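Local atomic coordinates of extracellular solute-binding protein, family 5 (Chelativorans sp., PDB entry 6WM6), a protein that binds EDTA and other aminopolycarboxylates in the periplasm, probably delivering them to an ABC transporter for uptake into the cell. Residues 62-67 against 189-194; 325-330 against 432-437; 353-358 against 509-514; 298-303 against 343-348. All blocks are in the same frame, centred on the assembly; numbering follows the deposited sequence. Where two conformers were deposited one is given.

Contact 1: 62-67 against 189-194; sequences NVTSAL and FLYPAH
A methyl of Val63 sits over one face of the Phe189 ring, a CH-pi contact in which a type I beta turn, Asn62 to Ser65, meets the loop leading into helix 193-196. CG1 lies 3.8 Å from the ring centroid and only 14° off the ring normal. Beside it, CG2 of Thr64 packs 3.7 Å from CB of Phe189 and also meets the edge of the Tyr191 ring near its plane. An alanine at Phe189 would remove the ring under the Val63 methyl and would probably loosen the turn's hold on this loop. Tyr191 points its phenol end at the turn but forms no direct hydrogen bond with it. A water in the plane of the ring joins the two instead, accepting from the backbone N of Val63 and lying 2.8 Å from Tyr191 OH. The second shell stiffens the turn itself. O of Asn62 accepts from both N and OG of Ser65, and helices 71-77, 131-141 and 202-212 surround the group. Thr64 OG1 is also hydrogen-bonded to Tyr206 OH; toward the turn, it donates to a lone pair of Asn62 OD1 at 2.8 Å, in the plane of the amide.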
loop_
_atom_site.group_PDB
_atom_site.type_symbol
_atom_site.label_atom_id
_atom_site.label_comp_id
_atom_site.label_asym_id
_atom_site.label_seq_id
_atom_site.Cartn_x
_atom_site.Cartn_y
_atom_site.Cartn_z
ATOM N N ASN A 62 -9.932 4.363 -12.428
ATOM C CA ASN A 62 -9.745 5.532 -11.573
ATOM C C ASN A 62 -9.200 5.057 -10.232
ATOM O O ASN A 62 -9.955 4.659 -9.339
ATOM C CB ASN A 62 -11.083 6.259 -11.436
ATOM C CG ASN A 62 -11.015 7.461 -10.534
ATOM O OD1 ASN A 62 -9.981 7.755 -9.901
ATOM N ND2 ASN A 62 -12.142 8.197 -10.471
ATOM N N VAL A 63 -7.880 5.126 -10.079
ATOM C CA VAL A 63 -7.230 4.570 -8.891
ATOM C C VAL A 63 -7.656 5.281 -7.621
ATOM O O VAL A 63 -7.505 4.735 -6.520
ATOM C CB VAL A 63 -5.698 4.579 -9.067
ATOM C CG1 VAL A 63 -5.121 5.969 -8.900
ATOM C CG2 VAL A 63 -5.054 3.592 -8.095
ATOM N N THR A 64 -8.136 6.522 -7.728
ATOM C CA THR A 64 -8.551 7.298 -6.571
ATOM C C THR A 64 -9.936 6.915 -6.076
ATOM O O THR A 64 -10.347 7.360 -4.992
ATOM C CB THR A 64 -8.450 8.805 -6.797
ATOM O OG1 THR A 64 -9.530 9.268 -7.628
ATOM C CG2 THR A 64 -7.112 9.173 -7.444
ATOM N N SER A 65 -10.693 6.147 -6.851
ATOM C CA SER A 65 -12.036 5.754 -6.439
ATOM C C SER A 65 -11.977 4.574 -5.486
ATOM O O SER A 65 -10.963 3.880 -5.386
ATOM C CB SER A 65 -12.895 5.402 -7.661
ATOM O OG SER A 65 -12.500 4.171 -8.265
ATOM N N ALA A 66 -13.093 4.339 -4.794
ATOM C CA ALA A 66 -13.139 3.220 -3.855
ATOM C C ALA A 66 -12.866 1.897 -4.559
ATOM O O ALA A 66 -12.097 1.065 -4.058
ATOM C CB ALA A 66 -14.492 3.182 -3.148
ATOM N N LEU A 67 -13.470 1.689 -5.734
ATOM C CA LEU A 67 -13.330 0.409 -6.419
ATOM C C LEU A 67 -12.064 0.316 -7.252
ATOM O O LEU A 67 -11.601 -0.793 -7.528
ATOM C CB LEU A 67 -14.544 0.153 -7.306
ATOM C CG LEU A 67 -15.888 0.056 -6.573
ATOM C CD1 LEU A 67 -17.022 -0.218 -7.545
ATOM C CD2 LEU A 67 -15.831 -1.021 -5.508
ATOM N N PHE A 189 -2.587 12.243 -8.152
ATOM C CA PHE A 189 -3.214 11.702 -9.347
ATOM C C PHE A 189 -4.119 12.785 -9.903
ATOM O O PHE A 189 -5.128 13.128 -9.274
ATOM C CB PHE A 189 -4.017 10.444 -9.030
ATOM C CG PHE A 189 -3.209 9.380 -8.337
ATOM C CD1 PHE A 189 -2.400 8.532 -9.050
ATOM C CD2 PHE A 189 -3.276 9.269 -6.963
ATOM C CE1 PHE A 189 -1.633 7.568 -8.381
ATOM C CE2 PHE A 189 -2.513 8.299 -6.295
ATOM C CZ PHE A 189 -1.706 7.465 -7.019
ATOM N N LEU A 190 -3.768 13.347 -11.052
ATOM C CA LEU A 190 -4.546 14.396 -11.691
ATOM C C LEU A 190 -5.225 13.863 -12.947
ATOM O O LEU A 190 -4.645 13.068 -13.688
ATOM C CB LEU A 190 -3.649 15.588 -12.058
ATOM C CG LEU A 190 -3.073 16.348 -10.871
ATOM C CD1 LEU A 190 -2.036 17.348 -11.332
ATOM C CD2 LEU A 190 -4.193 17.054 -10.121
ATOM N N TYR A 191 -6.453 14.329 -13.188
ATOM C CA TYR A 191 -7.306 13.907 -14.289
ATOM C C TYR A 191 -7.682 15.114 -15.136
ATOM O O TYR A 191 -7.726 16.251 -14.648
ATOM C CB TYR A 191 -8.543 13.173 -13.744
ATOM C CG TYR A 191 -8.116 11.922 -13.009
ATOM C CD1 TYR A 191 -7.922 10.728 -13.698
ATOM C CD2 TYR A 191 -7.824 11.936 -11.651
ATOM C CE1 TYR A 191 -7.486 9.590 -13.063
ATOM C CE2 TYR A 191 -7.383 10.784 -10.996
ATOM C CZ TYR A 191 -7.220 9.619 -11.716
ATOM O OH TYR A 191 -6.747 8.462 -11.086
ATOM N N PRO A 192 -7.967 14.910 -16.432
ATOM C CA PRO A 192 -8.208 16.064 -17.316
ATOM C C PRO A 192 -9.586 16.692 -17.120
ATOM O O PRO A 192 -10.611 16.190 -17.625
ATOM C CB PRO A 192 -8.038 15.466 -18.717
ATOM C CG PRO A 192 -8.423 14.017 -18.536
ATOM C CD PRO A 192 -7.861 13.647 -17.184
ATOM N N ALA A 193 -9.602 17.833 -16.432
ATOM C CA ALA A 193 -10.858 18.502 -16.102
ATOM C C ALA A 193 -11.625 18.901 -17.347
ATOM O O ALA A 193 -12.854 18.823 -17.369
ATOM C CB ALA A 193 -10.582 19.735 -15.242
ATOM N N HIS A 194 -10.926 19.329 -18.405
ATOM C CA HIS A 194 -11.618 19.782 -19.604
ATOM C C HIS A 194 -12.326 18.649 -20.314
ATOM O O HIS A 194 -13.283 18.909 -21.060
ATOM C CB HIS A 194 -10.654 20.500 -20.552
ATOM C CG HIS A 194 -9.640 19.611 -21.188
ATOM N ND1 HIS A 194 -8.521 19.152 -20.523
ATOM C CD2 HIS A 194 -9.558 19.122 -22.446
ATOM C CE1 HIS A 194 -7.811 18.401 -21.340
ATOM N NE2 HIS A 194 -8.416 18.366 -22.510
HETATM O O HOH W 1 -6.257 6.051 -12.392
#

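Contact 2: 325-330 against 432-437; sequences KAVLTA and LGLKTD
Two leucines from the segment 432-437 lean on one side of helix 321-330, each using a single methyl. Leu432 and Leu434 share the same side-chain shape, with CG anti to the carbonyl carbon and CD1 carried forward to the helix. They are separated by Gly433, whose positive phi (84°) would press a beta carbon against the preceding carbonyl oxygen, so the turn suits glycine. CD1 of Leu432 comes down between successive turns of the helix: it lies 3.9 Å from CB of Ala330 and 4.0 Å from O of Ala326, the carbonyl that accepts from the N-H of Ala330. The two alanines, one turn apart, keep this surface low enough for the leucine to come close to the backbone. Leu434 meets a branched neighbour instead. Its CD1 touches CG2 of Val327 at 3.8 Å, the two side chains crossing obliquely, with CG2 turned anti to the carbonyl carbon of Val327. Around them, helix 377-386 adds Ala380 and Lys381 against Leu432, while Ile429 of helix 416-429 touches both Val327 and Leu434. Strand 436-439 then leaves to join the mixed sheet, parallel to 407-410. No hydrogen bond passes between the segments and all five touching residues are buried, which implies that the helix and the approach to the strand are held together by van der Waals contact and the exclusion of water.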
loop_
_atom_site.group_PDB
_atom_site.type_symbol
_atom_site.label_atom_id
_atom_site.label_comp_id
_atom_site.label_asym_id
_atom_site.label_seq_id
_atom_site.Cartn_x
_atom_site.Cartn_y
_atom_site.Cartn_z
ATOM N N LYS A 325 -3.987 -10.612 25.472
ATOM C CA LYS A 325 -2.601 -10.508 25.905
ATOM C C LYS A 325 -1.969 -11.874 26.109
ATOM O O LYS A 325 -0.787 -12.068 25.792
ATOM C CB LYS A 325 -2.495 -9.647 27.161
ATOM C CG LYS A 325 -2.826 -8.196 26.877
ATOM C CD LYS A 325 -2.666 -7.277 28.067
ATOM C CE LYS A 325 -2.920 -5.854 27.603
ATOM N NZ LYS A 325 -2.727 -4.825 28.654
ATOM N N ALA A 326 -2.732 -12.842 26.609
ATOM C CA ALA A 326 -2.177 -14.173 26.799
ATOM C C ALA A 326 -1.824 -14.813 25.468
ATOM O O ALA A 326 -0.732 -15.381 25.306
ATOM C CB ALA A 326 -3.168 -15.053 27.562
ATOM N N VAL A 327 -2.717 -14.707 24.486
ATOM C CA VAL A 327 -2.432 -15.248 23.155
ATOM C C VAL A 327 -1.189 -14.602 22.568
ATOM O O VAL A 327 -0.296 -15.291 22.044
ATOM C CB VAL A 327 -3.666 -15.099 22.246
ATOM C CG1 VAL A 327 -3.299 -15.238 20.762
ATOM C CG2 VAL A 327 -4.735 -16.106 22.667
ATOM N N LEU A 328 -1.106 -13.276 22.644
ATOM C CA LEU A 328 0.040 -12.599 22.033
ATOM C C LEU A 328 1.342 -12.946 22.743
ATOM O O LEU A 328 2.392 -13.040 22.096
ATOM C CB LEU A 328 -0.162 -11.092 22.009
ATOM C CG LEU A 328 -1.353 -10.580 21.185
ATOM C CD1 LEU A 328 -1.284 -9.072 21.073
ATOM C CD2 LEU A 328 -1.399 -11.262 19.846
ATOM N N THR A 329 1.293 -13.177 24.055
ATOM C CA THR A 329 2.491 -13.534 24.808
ATOM C C THR A 329 2.958 -14.944 24.466
ATOM O O THR A 329 4.169 -15.199 24.390
ATOM C CB THR A 329 2.183 -13.387 26.292
ATOM O OG1 THR A 329 1.864 -12.024 26.583
ATOM C CG2 THR A 329 3.371 -13.797 27.176
ATOM N N ALA A 330 2.025 -15.866 24.240
ATOM C CA ALA A 330 2.368 -17.235 23.891
ATOM C C ALA A 330 2.922 -17.364 22.479
ATOM O O ALA A 330 3.712 -18.280 22.196
ATOM C CB ALA A 330 1.127 -18.113 24.033
ATOM N N LEU A 432 -2.173 -23.375 25.979
ATOM C CA LEU A 432 -3.097 -22.602 26.794
ATOM C C LEU A 432 -4.466 -23.257 26.906
ATOM O O LEU A 432 -5.331 -22.726 27.613
ATOM C CB LEU A 432 -3.268 -21.202 26.213
ATOM C CG LEU A 432 -1.989 -20.396 26.001
ATOM C CD1 LEU A 432 -2.334 -18.989 25.495
ATOM C CD2 LEU A 432 -1.134 -20.330 27.268
ATOM N N GLY A 433 -4.678 -24.390 26.239
ATOM C CA GLY A 433 -5.989 -25.004 26.221
ATOM C C GLY A 433 -6.920 -24.453 25.173
ATOM O O GLY A 433 -8.136 -24.616 25.286
ATOM N N LEU A 434 -6.382 -23.767 24.161
ATOM C CA LEU A 434 -7.167 -23.183 23.084
ATOM C C LEU A 434 -7.035 -24.004 21.813
ATOM O O LEU A 434 -5.989 -24.591 21.529
ATOM C CB LEU A 434 -6.671 -21.761 22.803
ATOM C CG LEU A 434 -6.921 -20.784 23.954
ATOM C CD1 LEU A 434 -6.141 -19.491 23.721
ATOM C CD2 LEU A 434 -8.402 -20.479 24.080
ATOM N N LYS A 435 -8.135 -24.057 21.061
ATOM C CA LYS A 435 -8.173 -24.698 19.754
ATOM C C LYS A 435 -8.512 -23.642 18.712
ATOM O O LYS A 435 -9.049 -22.581 19.031
ATOM C CB LYS A 435 -9.232 -25.791 19.703
ATOM C CG LYS A 435 -9.007 -26.931 20.683
ATOM C CD LYS A 435 -10.259 -27.796 20.802
ATOM C CE LYS A 435 -10.147 -28.781 21.956
ATOM N NZ LYS A 435 -11.473 -29.320 22.379
ATOM N N THR A 436 -8.204 -23.939 17.458
ATOM C CA THR A 436 -8.520 -23.038 16.374
ATOM C C THR A 436 -9.189 -23.766 15.220
ATOM O O THR A 436 -9.044 -24.984 15.045
ATOM C CB THR A 436 -7.288 -22.328 15.822
ATOM O OG1 THR A 436 -6.500 -23.261 15.076
ATOM C CG2 THR A 436 -6.476 -21.743 16.955
ATOM N N ASP A 437 -9.959 -22.998 14.457
ATOM C CA ASP A 437 -10.487 -23.409 13.163
ATOM C C ASP A 437 -9.906 -22.448 12.138
ATOM O O ASP A 437 -10.094 -21.232 12.253
ATOM C CB ASP A 437 -12.015 -23.324 13.127
ATOM C CG ASP A 437 -12.690 -24.549 13.728
ATOM O OD1 ASP A 437 -12.037 -25.609 13.827
ATOM O OD2 ASP A 437 -13.879 -24.444 14.088
#

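Contact 3: 353-358 against 509-514; sequences SVMFLP and AILSEA
A single serine oxygen shapes the loop before it reaches the helix: OG of Ser353 accepts from the backbone N-H of both Met355 and Phe356, making an ST turn and an ST motif at once. The bond from Met355 is the straighter, 164° at the hydrogen, against 144° for the one from Phe356. Asp515 of helix 504-521 ties down the same corner, bonding to Ser353 OG through one carboxylate oxygen and to the N-H of Val354 through the other. The fold in the chain sends two large side chains toward the helix, both with CG anti to the carbonyl carbon. Met355 is extended beyond CG, which carries its sulfur alongside Leu511 and its methyl to the next turn. SD lies 3.8 Å from CG of Leu511, while CE rests 3.7 Å from the carbonyl O of Ala514 and also touches that residue's CB. Phe356 brings its far rim to a neighbouring side of Leu511, CZ being 3.9 Å from CD2, so the two branches divide the work, CD1 meeting the sulfur and CD2 the ring. CE2 of the same ring reaches OG of Ser512 at 4.0 Å, a loose approach; the hydroxyl's hydrogen bond goes to the carbonyl O of Ala508. Met355 CB lies over one face of the Phe356 ring, and Ile494 and Ile495 of helix 489-499 back Ala514 and Leu511 from the helix side. Seen whole, this is a hydrophobic loop-to-helix contact with a serine-built turn at its base, within a periplasmic solute-binding protein of family 5.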
loop_
_atom_site.group_PDB
_atom_site.type_symbol
_atom_site.label_atom_id
_atom_site.label_comp_id
_atom_site.label_asym_id
_atom_site.label_seq_id
_atom_site.Cartn_x
_atom_site.Cartn_y
_atom_site.Cartn_z
ATOM N N SER A 353 5.928 -2.646 15.869
ATOM C CA SER A 353 5.081 -1.465 15.958
ATOM C C SER A 353 3.892 -1.673 15.031
ATOM O O SER A 353 3.980 -2.403 14.053
ATOM C CB SER A 353 5.895 -0.266 15.451
ATOM O OG SER A 353 5.100 0.889 15.226
ATOM N N VAL A 354 2.776 -1.010 15.344
ATOM C CA VAL A 354 1.612 -0.998 14.450
ATOM C C VAL A 354 1.457 0.335 13.747
ATOM O O VAL A 354 0.465 0.542 13.035
ATOM C CB VAL A 354 0.310 -1.446 15.139
ATOM C CG1 VAL A 354 0.396 -2.906 15.532
ATOM C CG2 VAL A 354 -0.028 -0.577 16.331
ATOM N N MET A 355 2.421 1.232 13.887
ATOM C CA MET A 355 2.344 2.533 13.242
ATOM C C MET A 355 3.560 2.918 12.425
ATOM O O MET A 355 3.453 3.841 11.596
ATOM C CB MET A 355 2.047 3.625 14.255
ATOM C CG MET A 355 0.635 3.416 14.821
ATOM S SD MET A 355 0.125 4.724 15.890
ATOM C CE MET A 355 -1.376 3.992 16.526
ATOM N N PHE A 356 4.687 2.244 12.604
ATOM C CA PHE A 356 5.930 2.567 11.920
ATOM C C PHE A 356 6.580 1.285 11.421
ATOM O O PHE A 356 6.667 0.295 12.151
ATOM C CB PHE A 356 6.933 3.208 12.898
ATOM C CG PHE A 356 6.400 4.412 13.630
ATOM C CD1 PHE A 356 6.330 5.655 13.004
ATOM C CD2 PHE A 356 6.006 4.315 14.944
ATOM C CE1 PHE A 356 5.874 6.768 13.701
ATOM C CE2 PHE A 356 5.542 5.426 15.638
ATOM C CZ PHE A 356 5.483 6.648 15.012
ATOM N N LEU A 357 7.077 1.323 10.185
ATOM C CA LEU A 357 7.957 0.266 9.699
ATOM C C LEU A 357 9.299 0.371 10.416
ATOM O O LEU A 357 9.656 1.439 10.942
ATOM C CB LEU A 357 8.173 0.413 8.199
ATOM C CG LEU A 357 6.931 0.277 7.311
ATOM C CD1 LEU A 357 7.306 0.692 5.871
ATOM C CD2 LEU A 357 6.368 -1.116 7.320
ATOM N N PRO A 358 10.097 -0.702 10.400
ATOM C CA PRO A 358 11.378 -0.675 11.132
ATOM C C PRO A 358 12.324 0.423 10.692
ATOM O O PRO A 358 13.192 0.816 11.499
ATOM C CB PRO A 358 11.960 -2.074 10.860
ATOM C CG PRO A 358 10.726 -2.936 10.747
ATOM C CD PRO A 358 9.733 -2.073 9.975
ATOM N N ALA A 509 7.442 11.622 16.769
ATOM C CA ALA A 509 7.581 11.778 18.210
ATOM C C ALA A 509 6.207 11.819 18.865
ATOM O O ALA A 509 5.978 11.171 19.891
ATOM C CB ALA A 509 8.387 13.025 18.536
ATOM N N ILE A 510 5.267 12.563 18.270
ATOM C CA ILE A 510 3.914 12.648 18.818
ATOM C C ILE A 510 3.202 11.303 18.701
ATOM O O ILE A 510 2.621 10.787 19.669
ATOM C CB ILE A 510 3.141 13.752 18.084
ATOM C CG1 ILE A 510 3.757 15.144 18.326
ATOM C CG2 ILE A 510 1.667 13.736 18.515
ATOM C CD1 ILE A 510 3.310 16.168 17.291
ATOM N N LEU A 511 3.235 10.712 17.505
ATOM C CA LEU A 511 2.482 9.497 17.213
ATOM C C LEU A 511 2.976 8.300 18.016
ATOM O O LEU A 511 2.192 7.362 18.265
ATOM C CB LEU A 511 2.546 9.220 15.713
ATOM C CG LEU A 511 1.642 8.104 15.181
ATOM C CD1 LEU A 511 0.195 8.506 15.278
ATOM C CD2 LEU A 511 2.007 7.805 13.741
ATOM N N SER A 512 4.234 8.315 18.451
ATOM C CA SER A 512 4.757 7.216 19.256
ATOM C C SER A 512 3.862 6.913 20.458
ATOM O O SER A 512 3.712 5.749 20.829
ATOM C CB SER A 512 6.186 7.527 19.727
ATOM O OG SER A 512 7.077 7.529 18.634
ATOM N N GLU A 513 3.286 7.945 21.089
ATOM C CA GLU A 513 2.404 7.717 22.230
ATOM C C GLU A 513 1.181 6.907 21.839
ATOM O O GLU A 513 0.712 6.051 22.613
ATOM C CB GLU A 513 2.007 9.057 22.859
ATOM C CG GLU A 513 1.263 8.879 24.169
ATOM C CD GLU A 513 0.760 10.179 24.782
ATOM O OE1 GLU A 513 0.974 11.273 24.203
ATOM O OE2 GLU A 513 0.133 10.105 25.869
ATOM N N ALA A 514 0.638 7.150 20.650
ATOM C CA ALA A 514 -0.507 6.374 20.188
ATOM C C ALA A 514 -0.111 4.934 19.904
ATOM O O ALA A 514 -0.884 4.021 20.169
ATOM C CB ALA A 514 -1.111 7.008 18.939
#

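Contact 4: 298-303 against 343-348; sequences FQMNPS and PYLRNW
Trp348 CG stands anti to the backbone N (chi1 -156°), and with chi2 at -106° the indole swings across to Pro302, where strand 302-303 runs along the mixed sheet next to strand 524-537. Met300 takes a different route, bending at chi3 (62°) so that CE turns to the loop 343-348. The six-membered ring of Trp348 receives Pro302 in an off-centre CH-pi contact, CG being 4.3 Å from its centroid. The tip of the indole goes further, to the backbone: CH2 is 3.6 Å from N of Pro302 and touches the carbonyl carbon of Asn301. Leu345 fills the middle of the loop. Its CD1 lies over the centre of the Trp348 ring system, its CG over the centre of the Tyr344 ring, and its CD2 meets CE of Met300 at 4.0 Å, those two side chains crossing nearly at a right angle. The polar ends look to other partners, NE1 of Trp348 to O of Gln529 and OH of Tyr344 to O of Ala280. An alanine at Trp348 would take away both the indole against Pro302 and the N-H bound to Gln529, and would probably leave this loop less firmly seated on the strand. The methionine's reach ends more loosely, with CE 4.5 Å from CE2 of Tyr344.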
loop_
_atom_site.group_PDB
_atom_site.type_symbol
_atom_site.label_atom_id
_atom_site.label_comp_id
_atom_site.label_asym_id
_atom_site.label_seq_id
_atom_site.Cartn_x
_atom_site.Cartn_y
_atom_site.Cartn_z
ATOM N N PHE A 298 16.275 -10.848 -10.787
ATOM C CA PHE A 298 15.226 -10.486 -9.843
ATOM C C PHE A 298 15.753 -9.540 -8.775
ATOM O O PHE A 298 16.951 -9.496 -8.493
ATOM C CB PHE A 298 14.564 -11.732 -9.218
ATOM C CG PHE A 298 15.458 -12.559 -8.356
ATOM C CD1 PHE A 298 16.302 -13.502 -8.911
ATOM C CD2 PHE A 298 15.440 -12.410 -6.981
ATOM C CE1 PHE A 298 17.128 -14.281 -8.118
ATOM C CE2 PHE A 298 16.264 -13.186 -6.176
ATOM C CZ PHE A 298 17.106 -14.119 -6.748
ATOM N N GLN A 299 14.830 -8.777 -8.214
ATOM C CA GLN A 299 15.071 -7.852 -7.106
ATOM C C GLN A 299 14.006 -8.139 -6.056
ATOM O O GLN A 299 12.834 -8.359 -6.390
ATOM C CB GLN A 299 14.953 -6.411 -7.552
ATOM C CG GLN A 299 15.966 -5.971 -8.598
ATOM C CD GLN A 299 15.625 -4.639 -9.206
ATOM O OE1 GLN A 299 15.130 -3.737 -8.535
ATOM N NE2 GLN A 299 15.878 -4.480 -10.512
ATOM N N MET A 300 14.394 -8.138 -4.775
ATOM C CA MET A 300 13.483 -8.340 -3.674
ATOM C C MET A 300 13.869 -7.419 -2.524
ATOM O O MET A 300 15.060 -7.295 -2.216
ATOM C CB MET A 300 13.569 -9.778 -3.168
ATOM C CG MET A 300 13.199 -10.811 -4.201
ATOM S SD MET A 300 13.260 -12.488 -3.567
ATOM C CE MET A 300 12.028 -12.434 -2.305
ATOM N N ASN A 301 12.868 -6.819 -1.883
ATOM C CA ASN A 301 13.094 -5.867 -0.802
ATOM C C ASN A 301 11.962 -5.989 0.213
ATOM O O ASN A 301 10.872 -6.486 -0.109
ATOM C CB ASN A 301 13.143 -4.429 -1.339
ATOM C CG ASN A 301 14.304 -4.197 -2.254
ATOM O OD1 ASN A 301 15.457 -4.107 -1.834
ATOM N ND2 ASN A 301 14.009 -4.121 -3.544
ATOM N N PRO A 302 12.150 -5.476 1.430
ATOM C CA PRO A 302 11.007 -5.393 2.348
ATOM C C PRO A 302 9.951 -4.431 1.827
ATOM O O PRO A 302 10.251 -3.279 1.501
ATOM C CB PRO A 302 11.625 -4.890 3.672
ATOM C CG PRO A 302 13.072 -5.141 3.538
ATOM C CD PRO A 302 13.431 -5.109 2.071
ATOM N N SER A 303 8.711 -4.902 1.744
ATOM C CA SER A 303 7.560 -4.153 1.243
ATOM C C SER A 303 7.060 -3.169 2.299
ATOM O O SER A 303 7.319 -3.308 3.499
ATOM C CB SER A 303 6.393 -5.173 1.015
ATOM O OG SER A 303 5.235 -4.595 0.446
ATOM N N PRO A 343 14.513 -18.844 6.220
ATOM C CA PRO A 343 15.186 -19.824 5.350
ATOM C C PRO A 343 15.615 -19.261 4.007
ATOM O O PRO A 343 16.530 -19.822 3.390
ATOM C CB PRO A 343 14.140 -20.932 5.190
ATOM C CG PRO A 343 13.338 -20.862 6.437
ATOM C CD PRO A 343 13.215 -19.359 6.704
ATOM N N TYR A 344 15.007 -18.178 3.530
ATOM C CA TYR A 344 15.346 -17.633 2.224
ATOM C C TYR A 344 15.512 -16.118 2.209
ATOM O O TYR A 344 15.842 -15.563 1.157
ATOM C CB TYR A 344 14.323 -18.062 1.155
ATOM C CG TYR A 344 12.945 -17.447 1.217
ATOM C CD1 TYR A 344 12.043 -17.782 2.227
ATOM C CD2 TYR A 344 12.515 -16.544 0.243
ATOM C CE1 TYR A 344 10.766 -17.229 2.267
ATOM C CE2 TYR A 344 11.260 -15.996 0.290
ATOM C CZ TYR A 344 10.382 -16.331 1.288
ATOM O OH TYR A 344 9.122 -15.767 1.311
ATOM N N LEU A 345 15.335 -15.447 3.340
ATOM C CA LEU A 345 15.480 -13.998 3.443
ATOM C C LEU A 345 16.460 -13.705 4.568
ATOM O O LEU A 345 16.188 -14.057 5.721
ATOM C CB LEU A 345 14.139 -13.354 3.748
ATOM C CG LEU A 345 13.003 -13.633 2.760
ATOM C CD1 LEU A 345 11.693 -13.092 3.293
ATOM C CD2 LEU A 345 13.314 -13.035 1.387
ATOM N N ARG A 346 17.590 -13.068 4.245
ATOM C CA ARG A 346 18.625 -12.800 5.228
ATOM C C ARG A 346 18.329 -11.525 6.008
ATOM O O ARG A 346 17.833 -10.536 5.445
ATOM C CB ARG A 346 19.988 -12.649 4.540
ATOM N N ASN A 347 18.587 -11.556 7.310
ATOM C CA ASN A 347 18.458 -10.391 8.178
ATOM C C ASN A 347 17.106 -9.714 7.978
ATOM O O ASN A 347 17.001 -8.488 7.834
ATOM C CB ASN A 347 19.616 -9.410 7.942
ATOM C CG ASN A 347 20.976 -10.027 8.280
ATOM O OD1 ASN A 347 21.921 -9.904 7.508
ATOM N ND2 ASN A 347 21.055 -10.691 9.415
ATOM N N TRP A 348 16.063 -10.522 7.979
ATOM C CA TRP A 348 14.716 -9.996 7.754
ATOM C C TRP A 348 14.187 -9.424 9.064
ATOM O O TRP A 348 14.180 -10.120 10.083
ATOM C CB TRP A 348 13.785 -11.087 7.251
ATOM C CG TRP A 348 12.620 -10.511 6.485
ATOM C CD1 TRP A 348 11.311 -10.401 6.890
ATOM C CD2 TRP A 348 12.680 -9.945 5.171
ATOM N NE1 TRP A 348 10.570 -9.803 5.900
ATOM C CE2 TRP A 348 11.381 -9.521 4.833
ATOM C CE3 TRP A 348 13.709 -9.767 4.232
ATOM C CZ2 TRP A 348 11.089 -8.935 3.602
ATOM C CZ3 TRP A 348 13.424 -9.188 3.022
ATOM C CH2 TRP A 348 12.112 -8.791 2.712
#

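Following the chain from the N terminus, contact 1 closes first, bringing the loop after strand 49-54 back to the approach to helix 193-196 and ending before the others begin. Contact 4 comes next and closes the shortest loop, from the strands 296-299 and 302-303 to the loop after helix 333-340. Contact 2 opens on helix 321-330 inside that span and closes beyond it, so the two cross; both reach the seven-strand mixed sheet. Contact 3 opens after contact 4 has closed, crosses contact 2, and ends on helix 504-521. Contacts 3 and 4 come within about 5 Å at their nearest atoms, whereas contacts 1 and 2 lie on opposite sides of the chain's centre.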